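Local coordinates for protein ORF14 (Streptomyces clavuligerus, PDB 2WPW) that probably transfers acyl groups as a tandem GCN5-related N-acetyltransferase and binds acetyl-CoA, at residues A[264-269]-A[302-307]; A[235-240]-A[251-256]; A[76-81]-A[116-121]; A[146-151]-A[329-334]. All coordinates share one frame; numbering follows the deposited sequence.

Contact 1 of 4, residues A[264-269]-A[302-307]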
loop_
_atom_site.group_PDB
_atom_site.type_symbol
_atom_site.label_atom_id
_atom_site.label_comp_id
_atom_site.label_asym_id
_atom_site.label_seq_id
_atom_site.Cartn_x
_atom_site.Cartn_y
_atom_site.Cartn_z
ATOM N N ALA A 264 -1.138 2.932 11.917
ATOM C CA ALA A 264 0.092 3.273 11.223
ATOM C C ALA A 264 0.493 2.110 10.291
ATOM O O ALA A 264 -0.029 0.975 10.429
ATOM C CB ALA A 264 1.210 3.607 12.208
ATOM N N LEU A 265 1.419 2.393 9.372
ATOM C CA LEU A 265 1.844 1.373 8.441
ATOM C C LEU A 265 3.312 1.044 8.585
ATOM O O LEU A 265 4.183 1.935 8.494
ATOM C CB LEU A 265 1.495 1.785 7.016
ATOM C CG LEU A 265 2.008 0.926 5.845
ATOM C CD1 LEU A 265 1.449 -0.435 5.905
ATOM C CD2 LEU A 265 1.551 1.570 4.535
ATOM N N GLN A 266 3.619 -0.224 8.820
ATOM C CA GLN A 266 5.022 -0.575 9.054
ATOM C C GLN A 266 5.651 -0.883 7.716
ATOM O O GLN A 266 5.150 -1.770 7.030
ATOM C CB GLN A 266 5.107 -1.824 9.936
ATOM C CG GLN A 266 6.387 -2.566 9.740
ATOM C CD GLN A 266 7.456 -1.934 10.519
ATOM O OE1 GLN A 266 7.559 -2.135 11.725
ATOM N NE2 GLN A 266 8.262 -1.129 9.864
ATOM N N GLY A 267 6.707 -0.176 7.316
ATOM C CA GLY A 267 7.291 -0.437 5.987
ATOM C C GLY A 267 8.360 -1.533 6.010
ATOM O O GLY A 267 8.558 -2.229 7.024
HETATM N N MSE A 268 9.083 -1.680 4.908
HETATM C CA MSE A 268 10.184 -2.666 4.808
HETATM C C MSE A 268 11.368 -2.327 5.711
HETATM O O MSE A 268 11.613 -1.172 6.006
HETATM C CB MSE A 268 10.655 -2.700 3.374
HETATM C CG MSE A 268 10.062 -3.850 2.505
HETATM SE SE MSE A 268 8.556 -4.920 3.372
HETATM C CE MSE A 268 9.305 -6.735 2.975
ATOM N N THR A 269 12.076 -3.352 6.174
ATOM C CA THR A 269 13.341 -3.185 6.871
ATOM C C THR A 269 14.455 -3.724 5.989
ATOM O O THR A 269 14.427 -4.867 5.581
ATOM C CB THR A 269 13.348 -3.935 8.204
ATOM O OG1 THR A 269 12.367 -3.362 9.089
ATOM C CG2 THR A 269 14.698 -3.847 8.866
ATOM N N VAL A 302 -0.717 -1.326 14.082
ATOM C CA VAL A 302 0.298 -1.193 13.020
ATOM C C VAL A 302 0.200 -2.354 12.039
ATOM O O VAL A 302 0.096 -3.525 12.442
ATOM C CB VAL A 302 1.697 -1.121 13.638
ATOM C CG1 VAL A 302 2.823 -0.868 12.569
ATOM C CG2 VAL A 302 1.708 -0.043 14.788
ATOM N N GLU A 303 0.174 -2.044 10.751
ATOM C CA GLU A 303 -0.031 -3.103 9.790
ATOM C C GLU A 303 1.201 -3.307 8.977
ATOM O O GLU A 303 1.975 -2.380 8.793
ATOM C CB GLU A 303 -1.256 -2.867 8.880
ATOM C CG GLU A 303 -1.175 -1.626 8.011
ATOM C CD GLU A 303 -2.391 -1.449 7.115
ATOM O OE1 GLU A 303 -2.623 -2.278 6.221
ATOM O OE2 GLU A 303 -3.122 -0.474 7.314
ATOM N N THR A 304 1.410 -4.515 8.486
ATOM C CA THR A 304 2.508 -4.727 7.557
ATOM C C THR A 304 2.189 -5.896 6.666
ATOM O O THR A 304 1.250 -6.622 6.945
ATOM C CB THR A 304 3.842 -4.940 8.326
ATOM O OG1 THR A 304 4.939 -4.659 7.463
ATOM C CG2 THR A 304 3.990 -6.385 8.882
ATOM N N ALA A 305 2.935 -6.071 5.581
ATOM C CA ALA A 305 2.716 -7.231 4.728
ATOM C C ALA A 305 3.993 -7.815 4.132
ATOM O O ALA A 305 4.807 -7.080 3.604
ATOM C CB ALA A 305 1.729 -6.883 3.629
ATOM N N ASN A 306 4.140 -9.127 4.173
ATOM C CA ASN A 306 5.288 -9.819 3.526
ATOM C C ASN A 306 4.898 -10.867 2.458
ATOM O O ASN A 306 3.760 -11.405 2.450
ATOM C CB ASN A 306 6.165 -10.508 4.590
ATOM C CG ASN A 306 6.569 -9.554 5.687
ATOM O OD1 ASN A 306 7.292 -8.602 5.454
ATOM N ND2 ASN A 306 6.094 -9.791 6.875
ATOM N N ALA A 307 5.855 -11.203 1.606
ATOM C CA ALA A 307 5.658 -12.280 0.667
ATOM C C ALA A 307 5.412 -13.555 1.454
ATOM O O ALA A 307 6.221 -13.899 2.314
ATOM C CB ALA A 307 6.863 -12.425 -0.211
HETATM O O HOH W 1 -2.810 1.082 9.321
#
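T304 and Q266 lie side by side on two parallel strands, pointing the same way. T304 OG1 donates to Q266 O at 2.9 Å. It comes from above the carbonyl plane, 43° out of it, and so does not use a lone pair. The hydroxyl is placed there by chi1 (-159°), which sets OG1 anti to the backbone N. Q266 CG touches T304 OG1 at 3.4 Å, and F322 packs on both residues. A valine here would lose the hydroxyl and would probably leave Q266 O without this partner.

The tight part runs from here back to A264. Q266 N donates to E303 O at 2.7 Å, and E303 N donates to A264 O at 3.0 Å. Q266 CB meets V302 CG1 at 3.6 Å. The side chains of A264 and V302 share one face of the sheet, those of L265 and E303 the other. The latter two cross, with L265 CD1 on E303 CG at 3.6 Å. A water donates to E303 OE2 at 2.6 Å and also to A264 O. E303 OE1 is held by H158.

Beyond T304 the pairing ends. M268, an exposed selenomethionine, brings CE near N306 OD1, at 3.7 Å. The N306 amide instead bonds to N317 of helix 311-318. The short strand axes diverge by 33°.

Strands 263-271 and 301-307, joined through helix 280-295, form a beta-alpha-beta unit. Its splayed parallel pair is characteristic of the GNAT fold, where relatives hold acetyl-CoA in such a wedge.

Contact 2 of 4, residues A[235-240]-A[251-256]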
loop_
_atom_site.group_PDB
_atom_site.type_symbol
_atom_site.label_atom_id
_atom_site.label_comp_id
_atom_site.label_asym_id
_atom_site.label_seq_id
_atom_site.Cartn_x
_atom_site.Cartn_y
_atom_site.Cartn_z
ATOM N N ALA A 235 6.096 10.367 8.090
ATOM C CA ALA A 235 6.895 9.130 8.022
ATOM C C ALA A 235 8.063 9.207 9.018
ATOM O O ALA A 235 8.587 10.300 9.222
ATOM C CB ALA A 235 7.398 8.896 6.592
ATOM N N TYR A 236 8.402 8.057 9.631
ATOM C CA TYR A 236 9.467 7.905 10.638
ATOM C C TYR A 236 10.549 6.883 10.142
ATOM O O TYR A 236 10.255 5.732 9.849
ATOM C CB TYR A 236 8.853 7.451 12.011
ATOM C CG TYR A 236 7.857 8.462 12.491
ATOM C CD1 TYR A 236 6.529 8.413 12.079
ATOM C CD2 TYR A 236 8.265 9.540 13.257
ATOM C CE1 TYR A 236 5.620 9.399 12.466
ATOM C CE2 TYR A 236 7.371 10.527 13.659
ATOM C CZ TYR A 236 6.062 10.465 13.258
ATOM O OH TYR A 236 5.198 11.481 13.654
ATOM N N HIS A 237 11.806 7.303 10.057
ATOM C CA HIS A 237 12.828 6.423 9.538
ATOM C C HIS A 237 13.902 6.305 10.582
ATOM O O HIS A 237 14.262 7.306 11.246
ATOM C CB HIS A 237 13.414 7.030 8.276
ATOM C CG HIS A 237 12.496 6.998 7.083
ATOM N ND1 HIS A 237 11.628 8.025 6.780
ATOM C CD2 HIS A 237 12.348 6.080 6.094
ATOM C CE1 HIS A 237 10.978 7.734 5.661
ATOM N NE2 HIS A 237 11.409 6.563 5.222
ATOM N N THR A 238 14.468 5.123 10.756
ATOM C CA THR A 238 15.618 5.086 11.626
ATOM C C THR A 238 16.687 4.473 10.782
ATOM O O THR A 238 16.436 3.508 10.062
ATOM C CB THR A 238 15.334 4.260 12.887
ATOM O OG1 THR A 238 14.365 4.951 13.664
ATOM C CG2 THR A 238 16.573 4.116 13.765
ATOM N N GLY A 239 17.877 5.036 10.817
ATOM C CA GLY A 239 19.002 4.414 10.107
ATOM C C GLY A 239 20.088 3.821 11.005
ATOM O O GLY A 239 20.329 4.317 12.105
ATOM N N ALA A 240 20.759 2.758 10.546
ATOM C CA ALA A 240 21.964 2.301 11.262
ATOM C C ALA A 240 23.257 2.614 10.472
ATOM O O ALA A 240 23.411 2.196 9.331
ATOM C CB ALA A 240 21.856 0.837 11.630
ATOM N N TYR A 251 18.118 0.514 7.151
ATOM C CA TYR A 251 17.130 1.389 7.752
ATOM C C TYR A 251 15.760 0.725 7.739
ATOM O O TYR A 251 15.582 -0.362 7.186
ATOM C CB TYR A 251 17.053 2.693 6.992
ATOM C CG TYR A 251 16.500 2.471 5.628
ATOM C CD1 TYR A 251 17.168 1.677 4.690
ATOM C CD2 TYR A 251 15.284 3.022 5.274
ATOM C CE1 TYR A 251 16.615 1.465 3.425
ATOM C CE2 TYR A 251 14.726 2.813 4.029
ATOM C CZ TYR A 251 15.375 2.053 3.109
ATOM O OH TYR A 251 14.749 1.906 1.868
ATOM N N THR A 252 14.795 1.422 8.329
ATOM C CA THR A 252 13.439 0.967 8.366
ATOM C C THR A 252 12.450 2.165 8.345
ATOM O O THR A 252 12.849 3.319 8.541
ATOM C CB THR A 252 13.213 0.175 9.615
ATOM O OG1 THR A 252 11.986 -0.510 9.488
ATOM C CG2 THR A 252 13.113 1.091 10.839
ATOM N N SER A 253 11.167 1.918 8.094
ATOM C CA SER A 253 10.258 3.039 8.124
ATOM C C SER A 253 8.845 2.697 8.566
ATOM O O SER A 253 8.441 1.508 8.596
ATOM C CB SER A 253 10.231 3.734 6.756
ATOM O OG SER A 253 9.529 2.976 5.820
ATOM N N VAL A 254 8.097 3.763 8.853
ATOM C CA VAL A 254 6.699 3.729 9.241
ATOM C C VAL A 254 6.048 4.983 8.665
ATOM O O VAL A 254 6.626 6.082 8.701
ATOM C CB VAL A 254 6.523 3.749 10.762
ATOM C CG1 VAL A 254 5.032 4.123 11.135
ATOM C CG2 VAL A 254 6.930 2.406 11.353
ATOM N N SER A 255 4.852 4.794 8.121
ATOM C CA SER A 255 4.111 5.779 7.375
ATOM C C SER A 255 2.855 6.030 8.216
ATOM O O SER A 255 2.257 5.065 8.777
ATOM C CB SER A 255 3.762 5.197 6.012
ATOM O OG SER A 255 2.987 6.115 5.216
ATOM N N LYS A 256 2.478 7.303 8.367
ATOM C CA LYS A 256 1.265 7.706 9.156
ATOM C C LYS A 256 0.381 8.687 8.358
ATOM O O LYS A 256 0.867 9.789 7.996
ATOM C CB LYS A 256 1.703 8.426 10.412
ATOM C CG LYS A 256 0.935 8.020 11.651
ATOM C CD LYS A 256 -0.174 8.951 12.025
ATOM C CE LYS A 256 -1.362 8.147 12.585
ATOM N NZ LYS A 256 -2.457 8.196 11.608
#
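H237 and S253 face each other as a non-hydrogen-bonded pair of an antiparallel hairpin. The imidazole has CG anti to the carbonyl carbon, chi1 -72°, which carries CD2 over to the other strand. There H237 CD2 lies against S253 CB, at 3.2 Å. The H237 CD2 edge of the same ring meets the edge of the Y251 ring, at Y251 CD2, 4.3 Å away. W185 stacks on H237, and G186 O takes a weak bond from its ND1. An alanine here would remove the imidazole and would probably leave W185 without its stacking partner and a gap beside S253.

Y251 holds CG between its backbone N and carbonyl carbon, chi1 67°. Y251 CB lies 3.2 Å from T238 O and 4.1 Å from G239 CA. G239 has no side chain to meet it.

The side chains of Y236, T238, T252 and V254 lie on the other face of the sheet. T252 CG2 approaches T238 CB at 4.4 Å. The polar ends of this group find partners beyond the hairpin. Y236 OH bonds to E296, and its ring meets Y291 edge-to-face. T238 OG1 bonds to N288 of helix 280-295, and T252 OG1 to T269.

The backbone provides the bonds between the strands. Y236 N reaches V254 O at 2.8 Å, and V254 N returns to Y236 O at 3.1 Å. T238 and T252 form the next hydrogen-bonded pair. The chemistry is thus divided: main-chain bonds close the hairpin, while its hydroxyls and rings tie it to the neighbouring strands and helix of the C-terminal GNAT region.

Contact 3 of 4, residues A[76-81]-A[116-121]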
loop_
_atom_site.group_PDB
_atom_site.type_symbol
_atom_site.label_atom_id
_atom_site.label_comp_id
_atom_site.label_asym_id
_atom_site.label_seq_id
_atom_site.Cartn_x
_atom_site.Cartn_y
_atom_site.Cartn_z
ATOM N N LEU A 76 -7.683 2.987 -12.280
ATOM C CA LEU A 76 -6.640 2.182 -12.861
ATOM C C LEU A 76 -5.359 2.993 -12.783
ATOM O O LEU A 76 -5.387 4.248 -12.939
ATOM C CB LEU A 76 -6.958 1.847 -14.311
ATOM C CG LEU A 76 -8.200 1.008 -14.682
ATOM C CD1 LEU A 76 -8.167 0.702 -16.116
ATOM C CD2 LEU A 76 -8.238 -0.276 -13.961
ATOM N N ALA A 77 -4.255 2.273 -12.500
ATOM C CA ALA A 77 -2.887 2.785 -12.547
ATOM C C ALA A 77 -2.211 2.169 -13.768
ATOM O O ALA A 77 -2.220 0.962 -13.898
ATOM C CB ALA A 77 -2.102 2.418 -11.268
ATOM N N LEU A 78 -1.643 3.008 -14.647
ATOM C CA LEU A 78 -0.947 2.559 -15.874
ATOM C C LEU A 78 0.565 2.848 -15.816
ATOM O O LEU A 78 1.001 3.997 -16.091
ATOM C CB LEU A 78 -1.497 3.321 -17.079
ATOM C CG LEU A 78 -2.799 2.845 -17.775
ATOM C CD1 LEU A 78 -3.592 1.935 -16.909
ATOM C CD2 LEU A 78 -3.679 4.057 -18.222
ATOM N N PRO A 79 1.385 1.842 -15.468
ATOM C CA PRO A 79 2.845 2.155 -15.380
ATOM C C PRO A 79 3.486 2.429 -16.758
ATOM O O PRO A 79 3.174 1.740 -17.721
ATOM C CB PRO A 79 3.455 0.918 -14.689
ATOM C CG PRO A 79 2.314 -0.065 -14.487
ATOM C CD PRO A 79 1.035 0.487 -15.004
ATOM N N ASP A 80 4.327 3.446 -16.888
ATOM C CA ASP A 80 4.915 3.712 -18.205
ATOM C C ASP A 80 5.691 2.492 -18.707
ATOM O O ASP A 80 6.338 1.766 -17.917
ATOM C CB ASP A 80 5.869 4.931 -18.211
ATOM C CG ASP A 80 5.177 6.256 -17.850
ATOM O OD1 ASP A 80 3.965 6.390 -18.086
ATOM O OD2 ASP A 80 5.856 7.168 -17.330
ATOM N N GLY A 81 5.638 2.303 -20.030
ATOM C CA GLY A 81 6.308 1.186 -20.673
ATOM C C GLY A 81 5.592 -0.158 -20.563
ATOM O O GLY A 81 5.455 -0.847 -21.550
ATOM N N HIS A 116 -5.508 1.795 -24.003
ATOM C CA HIS A 116 -4.215 2.245 -23.515
ATOM C C HIS A 116 -3.103 1.283 -23.861
ATOM O O HIS A 116 -2.029 1.357 -23.266
ATOM C CB HIS A 116 -4.256 2.294 -21.989
ATOM C CG HIS A 116 -4.918 3.514 -21.439
ATOM N ND1 HIS A 116 -4.644 4.780 -21.903
ATOM C CD2 HIS A 116 -5.815 3.666 -20.431
ATOM C CE1 HIS A 116 -5.338 5.660 -21.203
ATOM N NE2 HIS A 116 -6.069 5.010 -20.313
ATOM N N ASP A 117 -3.375 0.336 -24.761
ATOM C CA ASP A 117 -2.374 -0.618 -25.165
ATOM C C ASP A 117 -1.895 -1.575 -24.107
ATOM O O ASP A 117 -0.740 -1.924 -24.082
ATOM C CB ASP A 117 -1.171 0.112 -25.675
ATOM C CG ASP A 117 -1.222 0.284 -27.133
ATOM O OD1 ASP A 117 -0.777 1.362 -27.618
ATOM O OD2 ASP A 117 -1.732 -0.668 -27.796
ATOM N N ARG A 118 -2.782 -2.029 -23.249
ATOM C CA ARG A 118 -2.404 -3.029 -22.261
ATOM C C ARG A 118 -3.148 -4.320 -22.512
ATOM O O ARG A 118 -4.344 -4.326 -22.795
ATOM C CB ARG A 118 -2.670 -2.514 -20.851
ATOM C CG ARG A 118 -1.504 -1.617 -20.328
ATOM C CD ARG A 118 -1.663 -0.214 -20.737
ATOM N NE ARG A 118 -0.520 0.717 -20.725
ATOM C CZ ARG A 118 0.278 1.080 -19.701
ATOM N NH1 ARG A 118 0.313 0.466 -18.519
ATOM N NH2 ARG A 118 1.160 2.046 -19.914
ATOM N N THR A 119 -2.430 -5.423 -22.402
ATOM C CA THR A 119 -2.994 -6.738 -22.636
ATOM C C THR A 119 -3.541 -7.474 -21.386
ATOM O O THR A 119 -4.425 -8.314 -21.502
ATOM C CB THR A 119 -1.991 -7.606 -23.417
ATOM O OG1 THR A 119 -0.839 -7.865 -22.603
ATOM C CG2 THR A 119 -1.520 -6.832 -24.658
ATOM N N THR A 120 -3.064 -7.158 -20.205
ATOM C CA THR A 120 -3.621 -7.795 -18.988
ATOM C C THR A 120 -4.027 -6.747 -17.921
ATOM O O THR A 120 -3.511 -5.624 -17.899
ATOM C CB THR A 120 -2.587 -8.781 -18.349
ATOM O OG1 THR A 120 -1.320 -8.128 -18.321
ATOM C CG2 THR A 120 -2.402 -10.090 -19.175
ATOM N N LEU A 121 -4.985 -7.108 -17.078
ATOM C CA LEU A 121 -5.309 -6.321 -15.907
ATOM C C LEU A 121 -4.809 -7.090 -14.714
ATOM O O LEU A 121 -4.909 -8.299 -14.674
ATOM C CB LEU A 121 -6.806 -6.117 -15.758
ATOM C CG LEU A 121 -7.408 -5.091 -16.707
ATOM C CD1 LEU A 121 -7.344 -5.659 -18.100
ATOM C CD2 LEU A 121 -8.850 -4.719 -16.324
#
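P79 O is gripped by two nitrogens of one guanidinium. R118 approaches end-on, with R118 NH2 to P79 O at 3.0 Å and R118 NH1 to P79 O at 3.2 Å. Both reach the oxygen from the same face of its carbonyl plane. NH2 lies well above that plane, 46° out of it, so the bond is not on a lone pair. NH1 is tilted less. Neither bond is very straight.

The R118 chain bends at chi2 (86°), and its end then runs across to the strand end. L78 CB lies over one face of the guanidinium, and R118 NH1 is 3.7 Å from L78 CB. P79 CD lies 3.6 Å from R118 NH1. These apolar atoms help to fix the rotation of the flat group. NH1 has a second acceptor in T84 O, across the turn between strands 69-79 and 84-92.

Further along, L78 places CD2 over one face of the H116 ring, a CH-pi contact. The modelled approach is too short to be trusted in detail. The H116 ring is also held by D60, through NE2. H116 follows helix 101-115, which a Schellman motif ends. D117 is the residue with positive phi, and R118 N bonds back to A113 O. The helix end thus delivers both H116 and R118 to the strand.

D80 OD1 is 5.5 Å from R118 NH2, not in contact. The guanidinium charge is therefore met here by main-chain oxygens, P79 O and T84 O. It would probably polarise these carbonyls. One arginine thereby ties the turn to the end of the helix in the N-terminal GNAT region.

Contact 4 of 4, residues A[146-151]-A[329-334]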
loop_
_atom_site.group_PDB
_atom_site.type_symbol
_atom_site.label_atom_id
_atom_site.label_comp_id
_atom_site.label_asym_id
_atom_site.label_seq_id
_atom_site.Cartn_x
_atom_site.Cartn_y
_atom_site.Cartn_z
HETATM N N MSE A 146 -15.511 -12.580 -13.471
HETATM C CA MSE A 146 -15.101 -11.667 -14.536
HETATM C C MSE A 146 -14.145 -12.382 -15.495
HETATM O O MSE A 146 -13.881 -11.923 -16.583
HETATM C CB MSE A 146 -14.456 -10.370 -13.970
HETATM C CG MSE A 146 -15.418 -9.270 -13.484
HETATM SE SE MSE A 146 -17.213 -9.468 -14.092
HETATM C CE MSE A 146 -17.230 -8.250 -15.461
ATOM N N GLY A 147 -13.603 -13.516 -15.090
ATOM C CA GLY A 147 -12.691 -14.239 -15.975
ATOM C C GLY A 147 -11.223 -14.116 -15.577
ATOM O O GLY A 147 -10.332 -14.540 -16.316
ATOM N N ALA A 148 -10.976 -13.555 -14.386
ATOM C CA ALA A 148 -9.649 -13.391 -13.893
ATOM C C ALA A 148 -9.142 -14.719 -13.344
ATOM O O ALA A 148 -9.959 -15.584 -13.024
ATOM C CB ALA A 148 -9.637 -12.356 -12.812
ATOM N N HIS A 149 -7.807 -14.875 -13.236
ATOM C CA HIS A 149 -7.212 -16.054 -12.568
ATOM C C HIS A 149 -6.227 -15.677 -11.470
ATOM O O HIS A 149 -5.633 -14.617 -11.521
ATOM C CB HIS A 149 -6.575 -16.989 -13.583
ATOM C CG HIS A 149 -7.547 -17.497 -14.604
ATOM N ND1 HIS A 149 -7.925 -16.760 -15.713
ATOM C CD2 HIS A 149 -8.235 -18.669 -14.683
ATOM C CE1 HIS A 149 -8.782 -17.466 -16.440
ATOM N NE2 HIS A 149 -8.990 -18.625 -15.835
ATOM N N ARG A 150 -6.097 -16.524 -10.454
ATOM C CA ARG A 150 -5.084 -16.341 -9.427
ATOM C C ARG A 150 -3.751 -16.492 -10.082
ATOM O O ARG A 150 -3.504 -17.401 -10.846
ATOM C CB ARG A 150 -5.236 -17.310 -8.271
ATOM C CG ARG A 150 -6.173 -16.778 -7.274
ATOM C CD ARG A 150 -6.279 -17.641 -6.075
ATOM N NE ARG A 150 -7.480 -18.443 -6.165
ATOM C CZ ARG A 150 -8.633 -18.138 -5.592
ATOM N NH1 ARG A 150 -8.765 -17.050 -4.886
ATOM N NH2 ARG A 150 -9.660 -18.931 -5.750
ATOM N N SER A 151 -2.915 -15.533 -9.835
ATOM C CA SER A 151 -1.661 -15.488 -10.465
ATOM C C SER A 151 -0.727 -16.432 -9.732
ATOM O O SER A 151 -1.077 -17.041 -8.717
ATOM C CB SER A 151 -1.151 -14.078 -10.331
ATOM O OG SER A 151 0.220 -14.128 -10.477
ATOM N N VAL A 329 -4.118 -11.738 -2.288
ATOM C CA VAL A 329 -3.881 -12.595 -3.469
ATOM C C VAL A 329 -3.823 -11.779 -4.800
ATOM O O VAL A 329 -4.592 -10.859 -4.973
ATOM C CB VAL A 329 -4.979 -13.667 -3.586
ATOM C CG1 VAL A 329 -4.617 -14.736 -4.674
ATOM C CG2 VAL A 329 -5.290 -14.299 -2.203
ATOM N N PHE A 330 -2.891 -12.101 -5.705
ATOM C CA PHE A 330 -2.757 -11.334 -6.967
ATOM C C PHE A 330 -3.454 -12.014 -8.123
ATOM O O PHE A 330 -3.290 -13.203 -8.333
ATOM C CB PHE A 330 -1.268 -11.096 -7.307
ATOM C CG PHE A 330 -0.510 -10.495 -6.168
ATOM C CD1 PHE A 330 -0.918 -9.283 -5.618
ATOM C CD2 PHE A 330 0.538 -11.167 -5.579
ATOM C CE1 PHE A 330 -0.268 -8.732 -4.509
ATOM C CE2 PHE A 330 1.205 -10.615 -4.475
ATOM C CZ PHE A 330 0.785 -9.400 -3.931
ATOM N N TRP A 331 -4.216 -11.255 -8.891
ATOM C CA TRP A 331 -4.923 -11.830 -10.018
ATOM C C TRP A 331 -4.574 -11.067 -11.278
ATOM O O TRP A 331 -4.134 -9.921 -11.231
ATOM C CB TRP A 331 -6.457 -11.888 -9.812
ATOM C CG TRP A 331 -6.983 -12.648 -8.598
ATOM C CD1 TRP A 331 -6.601 -12.474 -7.287
ATOM C CD2 TRP A 331 -8.051 -13.622 -8.562
ATOM N NE1 TRP A 331 -7.318 -13.321 -6.451
ATOM C CE2 TRP A 331 -8.220 -14.021 -7.196
ATOM C CE3 TRP A 331 -8.850 -14.229 -9.547
ATOM C CZ2 TRP A 331 -9.156 -14.974 -6.793
ATOM C CZ3 TRP A 331 -9.804 -15.181 -9.139
ATOM C CH2 TRP A 331 -9.950 -15.535 -7.766
ATOM N N THR A 332 -4.724 -11.740 -12.414
ATOM C CA THR A 332 -4.464 -11.150 -13.721
ATOM C C THR A 332 -5.609 -11.587 -14.621
ATOM O O THR A 332 -6.300 -12.589 -14.356
ATOM C CB THR A 332 -3.175 -11.682 -14.405
ATOM O OG1 THR A 332 -3.212 -13.094 -14.388
ATOM C CG2 THR A 332 -1.904 -11.269 -13.684
ATOM N N ALA A 333 -5.801 -10.838 -15.693
ATOM C CA ALA A 333 -6.777 -11.189 -16.664
ATOM C C ALA A 333 -6.412 -10.517 -17.953
ATOM O O ALA A 333 -5.646 -9.541 -17.988
ATOM C CB ALA A 333 -8.180 -10.740 -16.209
ATOM N N GLU A 334 -6.978 -11.052 -19.017
ATOM C CA GLU A 334 -6.656 -10.596 -20.335
ATOM C C GLU A 334 -7.528 -9.408 -20.585
ATOM O O GLU A 334 -8.661 -9.430 -20.185
ATOM C CB GLU A 334 -6.945 -11.718 -21.352
ATOM C CG GLU A 334 -5.881 -12.821 -21.359
ATOM C CD GLU A 334 -6.211 -13.915 -22.366
ATOM O OE1 GLU A 334 -5.789 -13.790 -23.519
ATOM O OE2 GLU A 334 -6.901 -14.895 -22.013
HETATM O O HOH W 2 -8.759 -13.502 -18.402
#
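The W331 indole carries R150 CG over one face, 3.7 Å from the centroid of its six-membered ring. This is a CH-pi contact, 23° off the ring normal. With chi1 -86°, R150 CG points away from its own carbonyl carbon and lies beside the backbone N, over the indole. A148 C and V329 O lie at the indole edge, near its plane. The R150 guanidinium has W331 CH2 over one face, but the two planes are 63° apart and do not stack. The modelled approach of NH1 to the indole is too close and doubtful.

R150 CD also touches V329 CG1, at 3.6 Å. A148 CB packs on W331 CE3 at 3.8 Å and on A333 CB at 4.0 Å. H149 and T332 form an antiparallel hydrogen-bonded pair, with H149 N to T332 O at 3.0 Å. S151 N donates to F330 O at 2.8 Å. A water bridges G147 O and E334 N.

Strand 323-334 lies between strands 149-162 and 120-127. E127 of the latter forms a salt bridge with R150 NH1 and takes a weak bond from W331 NE1. One indole face is thus met by the aliphatic part of R150, whose charge is probably balanced by this carboxylate on a third strand.

In the fold
Contacts 1 and 2 share the C-terminal GNAT region. Their centres are about 11 Å apart, and strands 247-256 and 263-271 are direct neighbours: L265 N to S255 O is 2.9 Å and G267 N to S253 O is 2.7 Å, both probable hydrogen bonds. Contacts 3 and 4 meet likewise, L121 N lying 2.7 Å from A333 O. Contact 4 closes a long loop that includes contacts 1 and 2, and brings the last strand into the N-terminal half. It also lies near the cofactor: the A148 side chain is about 6 Å from bound acetyl-CoA, and about 9 Å from that of L90, which binds it. Contacts 2 and 4 lie about 33 Å apart between centres.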